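Local atomic coordinates of alkaline phosphatase D (Bacillus subtilis, PDB entry 2YEQ), a protein that hydrolyses phosphate esters, acting as a phosphodiesterase and alkaline phosphatase through an active site that contains iron and calcium. Residues A[4-14]-A[26-34]; A[167-175]-A[184-192]. All coordinates share one frame; numbering follows the deposited sequence.

Interaction 1 (A[4-14]-A[26-34]); sequences FSSYPFTLGVA and WTRLAPDPL. With PE5 (3,6,9,12,15,18,21,24-octaoxahexacosan-1-ol), chain Y.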
loop_
_atom_site.group_PDB
_atom_site.type_symbol
_atom_site.label_atom_id
_atom_site.label_comp_id
_atom_site.label_asym_id
_atom_site.label_seq_id
_atom_site.Cartn_x
_atom_site.Cartn_y
_atom_site.Cartn_z
ATOM N N PHE A 4 -29.184 -18.137 4.560
ATOM C CA PHE A 4 -28.173 -18.328 3.549
ATOM C C PHE A 4 -27.972 -19.786 3.279
ATOM O O PHE A 4 -28.091 -20.610 4.199
ATOM C CB PHE A 4 -26.861 -17.744 4.053
ATOM C CG PHE A 4 -26.923 -16.270 4.264
ATOM C CD1 PHE A 4 -27.452 -15.758 5.425
ATOM C CD2 PHE A 4 -26.495 -15.402 3.271
ATOM C CE1 PHE A 4 -27.529 -14.394 5.613
ATOM C CE2 PHE A 4 -26.576 -14.028 3.444
ATOM C CZ PHE A 4 -27.072 -13.520 4.602
ATOM N N SER A 5 -27.648 -20.101 2.036
ATOM C CA SER A 5 -27.333 -21.452 1.630
ATOM C C SER A 5 -25.831 -21.723 1.811
ATOM O O SER A 5 -25.375 -22.868 1.775
ATOM C CB SER A 5 -27.789 -21.679 0.179
ATOM O OG SER A 5 -27.209 -20.728 -0.666
ATOM N N SER A 6 -25.060 -20.666 2.037
ATOM C CA SER A 6 -23.639 -20.820 2.309
ATOM C C SER A 6 -23.171 -19.689 3.214
ATOM O O SER A 6 -23.795 -18.636 3.269
ATOM C CB SER A 6 -22.855 -20.832 0.999
ATOM O OG SER A 6 -21.642 -21.500 1.207
ATOM N N TYR A 7 -22.108 -19.933 3.967
ATOM C CA TYR A 7 -21.605 -18.964 4.945
ATOM C C TYR A 7 -21.285 -17.629 4.233
ATOM O O TYR A 7 -20.550 -17.629 3.257
ATOM C CB TYR A 7 -20.343 -19.523 5.585
ATOM C CG TYR A 7 -19.767 -18.630 6.635
ATOM C CD1 TYR A 7 -20.482 -18.366 7.797
ATOM C CD2 TYR A 7 -18.517 -18.027 6.476
ATOM C CE1 TYR A 7 -19.975 -17.567 8.776
ATOM C CE2 TYR A 7 -17.997 -17.196 7.469
ATOM C CZ TYR A 7 -18.726 -16.982 8.617
ATOM O OH TYR A 7 -18.265 -16.143 9.628
ATOM N N PRO A 8 -21.871 -16.528 4.672
ATOM C CA PRO A 8 -21.780 -15.296 3.861
ATOM C C PRO A 8 -20.485 -14.484 4.023
ATOM O O PRO A 8 -20.121 -13.692 3.129
ATOM C CB PRO A 8 -22.999 -14.501 4.292
ATOM C CG PRO A 8 -23.338 -14.997 5.660
ATOM C CD PRO A 8 -22.953 -16.438 5.676
ATOM N N PHE A 9 -19.772 -14.672 5.126
ATOM C CA PHE A 9 -18.612 -13.821 5.418
ATOM C C PHE A 9 -17.324 -14.452 4.871
ATOM O O PHE A 9 -16.347 -14.612 5.592
ATOM C CB PHE A 9 -18.494 -13.564 6.923
ATOM C CG PHE A 9 -19.704 -12.893 7.536
ATOM C CD1 PHE A 9 -19.942 -11.538 7.342
ATOM C CD2 PHE A 9 -20.584 -13.608 8.328
ATOM C CE1 PHE A 9 -21.026 -10.917 7.906
ATOM C CE2 PHE A 9 -21.700 -12.980 8.911
ATOM C CZ PHE A 9 -21.907 -11.642 8.712
ATOM N N THR A 10 -17.341 -14.801 3.588
ATOM C CA THR A 10 -16.241 -15.495 2.928
ATOM C C THR A 10 -15.013 -14.591 2.767
ATOM O O THR A 10 -13.917 -15.082 2.498
ATOM C CB THR A 10 -16.681 -15.938 1.510
ATOM O OG1 THR A 10 -17.170 -14.769 0.804
ATOM C CG2 THR A 10 -17.816 -17.028 1.581
ATOM N N LEU A 11 -15.204 -13.279 2.866
ATOM C CA LEU A 11 -14.088 -12.319 2.742
ATOM C C LEU A 11 -13.661 -11.788 4.095
ATOM O O LEU A 11 -12.873 -10.829 4.185
ATOM C CB LEU A 11 -14.484 -11.151 1.840
ATOM C CG LEU A 11 -14.976 -11.616 0.467
ATOM C CD1 LEU A 11 -15.186 -10.403 -0.423
ATOM C CD2 LEU A 11 -14.042 -12.605 -0.179
ATOM N N GLY A 12 -14.196 -12.404 5.149
ATOM C CA GLY A 12 -13.849 -12.035 6.517
ATOM C C GLY A 12 -14.338 -10.667 6.920
ATOM O O GLY A 12 -15.394 -10.185 6.480
ATOM N N VAL A 13 -13.556 -10.035 7.789
ATOM C CA VAL A 13 -13.856 -8.735 8.321
ATOM C C VAL A 13 -12.604 -7.857 8.282
ATOM O O VAL A 13 -11.496 -8.341 8.011
ATOM C CB VAL A 13 -14.397 -8.825 9.778
ATOM C CG1 VAL A 13 -15.684 -9.709 9.852
ATOM C CG2 VAL A 13 -13.296 -9.333 10.765
ATOM N N ALA A 14 -12.789 -6.572 8.516
ATOM C CA ALA A 14 -11.664 -5.631 8.496
ATOM C C ALA A 14 -12.042 -4.417 9.294
ATOM O O ALA A 14 -13.226 -4.174 9.562
ATOM C CB ALA A 14 -11.268 -5.224 7.034
ATOM N N TRP A 26 -15.638 -3.099 8.646
ATOM C CA TRP A 26 -15.978 -3.529 7.311
ATOM C C TRP A 26 -16.301 -5.015 7.277
ATOM O O TRP A 26 -15.660 -5.830 7.949
ATOM C CB TRP A 26 -14.806 -3.255 6.349
ATOM C CG TRP A 26 -15.031 -3.766 4.952
ATOM C CD1 TRP A 26 -15.562 -3.071 3.902
ATOM C CD2 TRP A 26 -14.745 -5.085 4.455
ATOM N NE1 TRP A 26 -15.635 -3.878 2.792
ATOM C CE2 TRP A 26 -15.147 -5.115 3.101
ATOM C CE3 TRP A 26 -14.201 -6.250 5.024
ATOM C CZ2 TRP A 26 -15.011 -6.242 2.307
ATOM C CZ3 TRP A 26 -14.099 -7.388 4.227
ATOM C CH2 TRP A 26 -14.493 -7.367 2.878
ATOM N N THR A 27 -17.298 -5.358 6.470
ATOM C CA THR A 27 -17.405 -6.702 5.955
ATOM C C THR A 27 -18.182 -6.648 4.640
ATOM O O THR A 27 -18.536 -5.562 4.168
ATOM C CB THR A 27 -18.045 -7.662 6.974
ATOM O OG1 THR A 27 -17.815 -9.004 6.536
ATOM C CG2 THR A 27 -19.552 -7.370 7.174
ATOM N N ARG A 28 -18.412 -7.814 4.061
ATOM C CA ARG A 28 -19.175 -7.949 2.839
ATOM C C ARG A 28 -19.881 -9.303 2.890
ATOM O O ARG A 28 -19.260 -10.343 3.241
ATOM C CB ARG A 28 -18.275 -7.883 1.601
ATOM C CG ARG A 28 -19.068 -8.099 0.263
ATOM C CD ARG A 28 -18.264 -7.883 -0.997
ATOM N NE ARG A 28 -19.083 -8.372 -2.100
ATOM C CZ ARG A 28 -18.660 -8.938 -3.216
ATOM N NH1 ARG A 28 -17.375 -9.051 -3.505
ATOM N NH2 ARG A 28 -19.575 -9.377 -4.088
ATOM N N LEU A 29 -21.155 -9.301 2.512
ATOM C CA LEU A 29 -21.920 -10.549 2.340
ATOM C C LEU A 29 -21.709 -11.091 0.936
ATOM O O LEU A 29 -22.178 -10.492 -0.036
ATOM C CB LEU A 29 -23.408 -10.319 2.584
ATOM C CG LEU A 29 -23.750 -9.560 3.859
ATOM C CD1 LEU A 29 -25.287 -9.419 4.025
ATOM C CD2 LEU A 29 -23.117 -10.277 5.060
ATOM N N ALA A 30 -20.999 -12.221 0.843
ATOM C CA ALA A 30 -20.613 -12.825 -0.422
ATOM C C ALA A 30 -20.530 -14.365 -0.330
ATOM O O ALA A 30 -19.451 -14.940 -0.488
ATOM C CB ALA A 30 -19.253 -12.237 -0.878
ATOM N N PRO A 31 -21.660 -15.034 -0.073
ATOM C CA PRO A 31 -21.679 -16.517 -0.012
ATOM C C PRO A 31 -21.112 -17.265 -1.229
ATOM O O PRO A 31 -20.625 -18.365 -1.049
ATOM C CB PRO A 31 -23.160 -16.852 0.222
ATOM C CG PRO A 31 -23.926 -15.577 -0.133
ATOM C CD PRO A 31 -22.989 -14.450 0.175
ATOM N N ASP A 32 -21.131 -16.666 -2.429
ATOM C CA ASP A 32 -20.443 -17.199 -3.658
ATOM C C ASP A 32 -19.514 -16.113 -4.267
ATOM O O ASP A 32 -19.888 -15.457 -5.254
ATOM C CB ASP A 32 -21.523 -17.593 -4.684
ATOM C CG ASP A 32 -20.984 -18.344 -5.892
ATOM O OD1 ASP A 32 -19.757 -18.498 -6.058
ATOM O OD2 ASP A 32 -21.838 -18.797 -6.694
ATOM N N PRO A 33 -18.313 -15.936 -3.702
ATOM C CA PRO A 33 -17.590 -14.669 -3.852
ATOM C C PRO A 33 -16.968 -14.394 -5.222
ATOM O O PRO A 33 -16.935 -13.250 -5.653
ATOM C CB PRO A 33 -16.500 -14.757 -2.763
ATOM C CG PRO A 33 -16.334 -16.236 -2.506
ATOM C CD PRO A 33 -17.694 -16.797 -2.673
ATOM N N LEU A 34 -16.483 -15.416 -5.901
ATOM C CA LEU A 34 -15.878 -15.218 -7.223
ATOM C C LEU A 34 -16.908 -15.134 -8.374
ATOM O O LEU A 34 -16.542 -14.807 -9.509
ATOM C CB LEU A 34 -14.837 -16.310 -7.485
ATOM C CG LEU A 34 -13.426 -15.929 -6.988
ATOM C CD1 LEU A 34 -13.439 -15.507 -5.524
ATOM C CD2 LEU A 34 -12.445 -17.082 -7.227
HETATM C C50 PE5 Y . -31.464 -13.214 2.469
HETATM O O1 PE5 Y . -30.233 -13.630 1.854
HETATM C C1 PE5 Y . -30.394 -14.752 0.967
HETATM C C2 PE5 Y . -29.043 -15.334 0.536
HETATM O O2 PE5 Y . -29.120 -16.690 0.037
HETATM C C3 PE5 Y . -27.899 -17.165 -0.558
HETATM C C4 PE5 Y . -26.855 -17.530 0.479
HETATM O O HOH W 1 -20.015 -19.477 1.382
HETATM O O HOH W 2 -16.885 -11.521 4.234
#

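Interaction 2 (A[167-175]-A[184-192]); sequences NVRTHNSAE and NRHAQYRSD. With NA (sodium ion), chain B; EDO (1,2-ethanediol), chain S; EDO (1,2-ethanediol), chain C; EDO (1,2-ethanediol), chain F.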
loop_
_atom_site.group_PDB
_atom_site.type_symbol
_atom_site.label_atom_id
_atom_site.label_comp_id
_atom_site.label_asym_id
_atom_site.label_seq_id
_atom_site.Cartn_x
_atom_site.Cartn_y
_atom_site.Cartn_z
ATOM N N ASN A 167 4.045 -18.641 -12.222
ATOM C CA ASN A 167 2.727 -18.271 -11.698
ATOM C C ASN A 167 2.040 -19.461 -11.017
ATOM O O ASN A 167 1.342 -20.263 -11.666
ATOM C CB ASN A 167 1.848 -17.678 -12.798
ATOM C CG ASN A 167 2.164 -16.218 -13.050
ATOM O OD1 ASN A 167 3.201 -15.726 -12.596
ATOM N ND2 ASN A 167 1.265 -15.511 -13.743
ATOM N N VAL A 168 2.182 -19.529 -9.697
ATOM C CA VAL A 168 1.751 -20.707 -8.947
ATOM C C VAL A 168 0.247 -20.739 -8.711
ATOM O O VAL A 168 -0.304 -21.805 -8.455
ATOM C CB VAL A 168 2.543 -20.840 -7.608
ATOM C CG1 VAL A 168 4.022 -21.076 -7.922
ATOM C CG2 VAL A 168 2.346 -19.613 -6.708
ATOM N N ARG A 169 -0.394 -19.567 -8.734
ATOM C CA ARG A 169 -1.848 -19.467 -8.733
ATOM C C ARG A 169 -2.268 -18.708 -9.995
ATOM O O ARG A 169 -1.410 -18.219 -10.741
ATOM C CB ARG A 169 -2.358 -18.766 -7.481
ATOM C CG ARG A 169 -1.892 -19.382 -6.144
ATOM C CD ARG A 169 -2.686 -18.856 -4.962
ATOM N NE ARG A 169 -2.138 -17.577 -4.470
ATOM C CZ ARG A 169 -2.479 -16.995 -3.333
ATOM N NH1 ARG A 169 -3.406 -17.536 -2.568
ATOM N NH2 ARG A 169 -1.902 -15.857 -2.948
ATOM N N THR A 170 -3.568 -18.601 -10.222
ATOM C CA THR A 170 -4.098 -18.117 -11.510
ATOM C C THR A 170 -5.225 -17.140 -11.287
ATOM O O THR A 170 -6.156 -17.423 -10.522
ATOM C CB THR A 170 -4.635 -19.304 -12.342
ATOM O OG1 THR A 170 -3.584 -20.259 -12.503
ATOM C CG2 THR A 170 -5.116 -18.830 -13.747
ATOM N N HIS A 171 -5.181 -15.999 -11.977
ATOM C CA HIS A 171 -6.270 -15.062 -11.901
ATOM C C HIS A 171 -7.577 -15.702 -12.346
ATOM O O HIS A 171 -7.573 -16.623 -13.154
ATOM C CB HIS A 171 -5.954 -13.800 -12.711
ATOM C CG HIS A 171 -5.107 -12.820 -11.972
ATOM N ND1 HIS A 171 -4.059 -12.142 -12.563
ATOM C CD2 HIS A 171 -5.139 -12.413 -10.679
ATOM C CE1 HIS A 171 -3.491 -11.355 -11.661
ATOM N NE2 HIS A 171 -4.141 -11.483 -10.517
ATOM N N ASN A 172 -8.672 -15.210 -11.776
ATOM C CA ASN A 172 -10.010 -15.788 -11.904
ATOM C C ASN A 172 -10.695 -15.473 -13.222
ATOM O O ASN A 172 -11.675 -16.130 -13.570
ATOM C CB ASN A 172 -10.911 -15.262 -10.778
ATOM C CG ASN A 172 -11.239 -13.736 -10.916
ATOM O OD1 ASN A 172 -10.342 -12.885 -10.972
ATOM N ND2 ASN A 172 -12.520 -13.410 -10.962
ATOM N N SER A 173 -10.179 -14.477 -13.949
ATOM C CA SER A 173 -10.829 -13.980 -15.148
ATOM C C SER A 173 -9.824 -13.379 -16.118
ATOM O O SER A 173 -8.654 -13.185 -15.785
ATOM C CB SER A 173 -11.855 -12.916 -14.766
ATOM O OG SER A 173 -11.242 -11.679 -14.366
ATOM N N ALA A 174 -10.286 -13.083 -17.330
ATOM C CA ALA A 174 -9.543 -12.210 -18.240
ATOM C C ALA A 174 -9.341 -10.865 -17.587
ATOM O O ALA A 174 -9.921 -10.571 -16.544
ATOM C CB ALA A 174 -10.312 -12.024 -19.589
ATOM N N GLU A 175 -8.545 -10.020 -18.234
ATOM C CA GLU A 175 -8.292 -8.678 -17.723
ATOM C C GLU A 175 -9.587 -7.993 -17.352
ATOM O O GLU A 175 -10.535 -7.959 -18.152
ATOM C CB GLU A 175 -7.511 -7.826 -18.743
ATOM C CG GLU A 175 -7.215 -6.408 -18.208
ATOM C CD GLU A 175 -6.316 -5.559 -19.109
ATOM O OE1 GLU A 175 -6.000 -5.997 -20.228
ATOM O OE2 GLU A 175 -5.935 -4.428 -18.711
ATOM N N ASN A 184 -15.140 -9.103 -8.454
ATOM C CA ASN A 184 -14.732 -10.488 -8.413
ATOM C C ASN A 184 -13.228 -10.643 -8.194
ATOM O O ASN A 184 -12.771 -11.574 -7.509
ATOM C CB ASN A 184 -15.198 -11.249 -9.664
ATOM C CG ASN A 184 -16.714 -11.421 -9.709
ATOM O OD1 ASN A 184 -17.387 -11.244 -8.693
ATOM N ND2 ASN A 184 -17.255 -11.733 -10.895
ATOM N N ARG A 185 -12.441 -9.738 -8.764
ATOM C CA ARG A 185 -11.000 -9.799 -8.544
ATOM C C ARG A 185 -10.685 -9.453 -7.071
ATOM O O ARG A 185 -9.849 -10.123 -6.466
ATOM C CB ARG A 185 -10.267 -8.836 -9.466
ATOM C CG ARG A 185 -8.760 -8.861 -9.334
ATOM C CD ARG A 185 -8.160 -10.180 -9.689
ATOM N NE ARG A 185 -8.607 -10.784 -10.951
ATOM C CZ ARG A 185 -8.028 -10.647 -12.140
ATOM N NH1 ARG A 185 -6.965 -9.852 -12.299
ATOM N NH2 ARG A 185 -8.524 -11.324 -13.193
ATOM N N HIS A 186 -11.310 -8.416 -6.520
ATOM C CA HIS A 186 -11.164 -8.119 -5.066
ATOM C C HIS A 186 -11.547 -9.333 -4.212
ATOM O O HIS A 186 -10.863 -9.661 -3.252
ATOM C CB HIS A 186 -11.953 -6.903 -4.590
ATOM C CG HIS A 186 -11.249 -5.598 -4.822
ATOM N ND1 HIS A 186 -10.538 -4.835 -3.927
ATOM C CD2 HIS A 186 -11.133 -4.957 -5.969
ATOM C CE1 HIS A 186 -10.073 -3.749 -4.551
ATOM N NE2 HIS A 186 -10.391 -3.828 -5.803
ATOM N N ALA A 187 -12.627 -10.014 -4.583
ATOM C CA ALA A 187 -13.045 -11.211 -3.878
ATOM C C ALA A 187 -12.020 -12.337 -3.987
ATOM O O ALA A 187 -11.799 -13.054 -3.002
ATOM C CB ALA A 187 -14.424 -11.670 -4.380
ATOM N N GLN A 188 -11.385 -12.508 -5.151
ATOM C CA GLN A 188 -10.380 -13.553 -5.301
ATOM C C GLN A 188 -9.232 -13.347 -4.316
ATOM O O GLN A 188 -8.805 -14.287 -3.660
ATOM C CB GLN A 188 -9.799 -13.614 -6.710
ATOM C CG GLN A 188 -8.649 -14.595 -6.835
ATOM C CD GLN A 188 -8.128 -14.748 -8.248
ATOM O OE1 GLN A 188 -7.941 -13.752 -8.959
ATOM N NE2 GLN A 188 -7.869 -16.002 -8.665
ATOM N N TYR A 189 -8.710 -12.125 -4.279
ATOM C CA TYR A 189 -7.575 -11.764 -3.415
ATOM C C TYR A 189 -7.945 -11.840 -1.941
ATOM O O TYR A 189 -7.218 -12.423 -1.155
ATOM C CB TYR A 189 -7.053 -10.338 -3.757
ATOM C CG TYR A 189 -6.101 -10.304 -4.944
ATOM C CD1 TYR A 189 -6.483 -10.794 -6.185
ATOM C CD2 TYR A 189 -4.840 -9.736 -4.835
ATOM C CE1 TYR A 189 -5.625 -10.758 -7.266
ATOM C CE2 TYR A 189 -3.964 -9.704 -5.903
ATOM C CZ TYR A 189 -4.373 -10.187 -7.134
ATOM O OH TYR A 189 -3.503 -10.176 -8.200
ATOM N N ARG A 190 -9.092 -11.260 -1.588
ATOM C CA ARG A 190 -9.535 -11.133 -0.217
ATOM C C ARG A 190 -10.015 -12.481 0.389
ATOM O O ARG A 190 -10.166 -12.581 1.604
ATOM C CB ARG A 190 -10.629 -10.069 -0.143
ATOM C CG ARG A 190 -11.065 -9.622 1.234
ATOM C CD ARG A 190 -9.875 -9.092 2.023
ATOM N NE ARG A 190 -10.124 -7.965 2.898
ATOM C CZ ARG A 190 -10.605 -6.763 2.558
ATOM N NH1 ARG A 190 -10.994 -6.470 1.324
ATOM N NH2 ARG A 190 -10.765 -5.842 3.500
ATOM N N SER A 191 -10.229 -13.492 -0.455
ATOM C CA SER A 191 -10.629 -14.830 -0.026
ATOM C C SER A 191 -9.470 -15.581 0.662
ATOM O O SER A 191 -9.684 -16.609 1.284
ATOM C CB SER A 191 -11.041 -15.673 -1.255
ATOM O OG SER A 191 -12.311 -15.278 -1.688
ATOM N N ASP A 192 -8.247 -15.125 0.434
ATOM C CA ASP A 192 -7.074 -15.787 0.978
ATOM C C ASP A 192 -7.087 -15.673 2.501
ATOM O O ASP A 192 -7.172 -14.578 3.031
ATOM C CB ASP A 192 -5.810 -15.158 0.417
ATOM C CG ASP A 192 -4.577 -15.854 0.904
ATOM O OD1 ASP A 192 -4.253 -15.631 2.091
ATOM O OD2 ASP A 192 -3.967 -16.621 0.127
HETATM NA NA NA B . -4.153 -3.812 -19.903
HETATM C C1 EDO S . -13.813 -13.429 -17.853
HETATM O O1 EDO S . -12.770 -14.385 -18.128
HETATM C C2 EDO S . -13.372 -12.000 -18.169
HETATM O O2 EDO S . -14.389 -11.069 -17.779
HETATM C C1 EDO C . -17.233 -10.744 -13.968
HETATM O O1 EDO C . -18.361 -10.983 -14.831
HETATM C C2 EDO C . -16.027 -11.623 -14.322
HETATM O O2 EDO C . -15.307 -12.024 -13.149
HETATM C C1 EDO F . -9.995 -17.989 -16.127
HETATM O O1 EDO F . -8.963 -18.468 -15.257
HETATM C C2 EDO F . -9.398 -17.313 -17.347
HETATM O O2 EDO F . -10.443 -16.963 -18.252
HETATM O O HOH W 3 -5.338 -3.366 -21.714
HETATM O O HOH W 4 -2.333 -2.706 -20.734
HETATM O O HOH W 5 -2.887 -4.208 -18.084
#

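Interaction 1 (A[4-14]-A[26-34])
T10 reaches the 26-34 segment with its hydroxyl: OG1 donates to A30 O at 2.6 Å, coming from 40° above the carbonyl plane rather than onto a lone pair. A chi1 of 54° turns OG1 toward A30 O and sets CG2 anti to the carbonyl carbon of T10; P33 CB rests against OG1. A valine here would probably leave A30 O without this donor and weaken the hold of the turn on the A30-P33 loop. Beside it, A30 N gives P8 O a nearly straight bond (173°) in the carbonyl plane. T27 OG1 donates to G12 O at 2.7 Å while lying at the edge of the F9 ring, whose CE1 meets L29 CD2 at 3.6 Å. W26 turns a ring edge to L11 O, and its CE3 packs on A14 CB at 3.7 Å; its NE1 is held by E244 O. At the outer end, P31 comes to the F4 ring edge and packs against P8, whose CG centres on one F4 face; PE5 O1 lies toward the rim of the opposite face. The type I turn F9-G12 leads into strand 13-16. A14 N donates to W26 O (3.0 Å) and W26 N to A14 O (2.8 Å), the antiparallel pairing of the beta hairpin of strands 13-16 and 23-28.

Interaction 2 (A[167-175]-A[184-192])
H171 and R185 form the compact centre: the R185 guanidinium lies flat on the imidazole, planes 4° apart and centres 4.0 Å apart, with NH1 over the middle of the ring. Bends at chi2 and chi3 fold the arginine back to reach this position. R185 NE then points at N172 OD1 (2.7 Å), nearly along the C=O axis, while NH2 adds only weak bonds to N172 OD1 and S173 OG. NH1 is spoken for by the carbonyls of Y154 and Y156, so stacking and edge bonds together fix the guanidinium's rotation. At the imidazole edge, H171 NE2 and Y189 OH lie 2.7 Å apart in a hydrogen bond whose donor may be either; the two rings meet rim to rim. Q188, extended beyond CG, uses both ends of its amide: NE2 donates to T170 O at 2.9 Å, and OE1 accepts a longer bond of 3.3 Å from N172 N.

One flank is sparser, resting on a single charged bond: R169 NH1 meets D192 OD2 at 2.9 Å on the anti lone pair, the two planes 81° apart. The other is loose. N172 ND2 approaches N184 CB no closer than 3.7 Å, and ethanediol molecules bind N184 ND2 and A174 N. The CB of E175 points away from the helix, and its carboxylate binds a sodium ion mainly through OE2, with OE1 more distant; E214, Q517 and three waters fill the rest of the site. The contact thus lays the loop following strand 145-148 along helix 179-190, whose H186 packs on helix 228-245, while D192, held by R169, caps helix 193-201.

From the N terminus, interaction 1 closes first: the chain passes through 4-14, turns, and returns as 26-34, completing the hairpin of strands 13-16 and 23-28. Well after that, 167-175 leads through a short connection into helix 179-190, where 184-192 closes interaction 2. The two loops follow in series, neither nesting nor crossing, and their centres are about 16 Å apart. They nevertheless touch: P33 O lies 3.2 Å from A187 CB, L11 CD2 packs 3.5 Å from S191 OG, and A14 CB is 3.6 Å from R190 NH2. The end of helix 179-190 and the residue after it thus pack against the N-terminal segments, while the helix also meets the 167-175 loop.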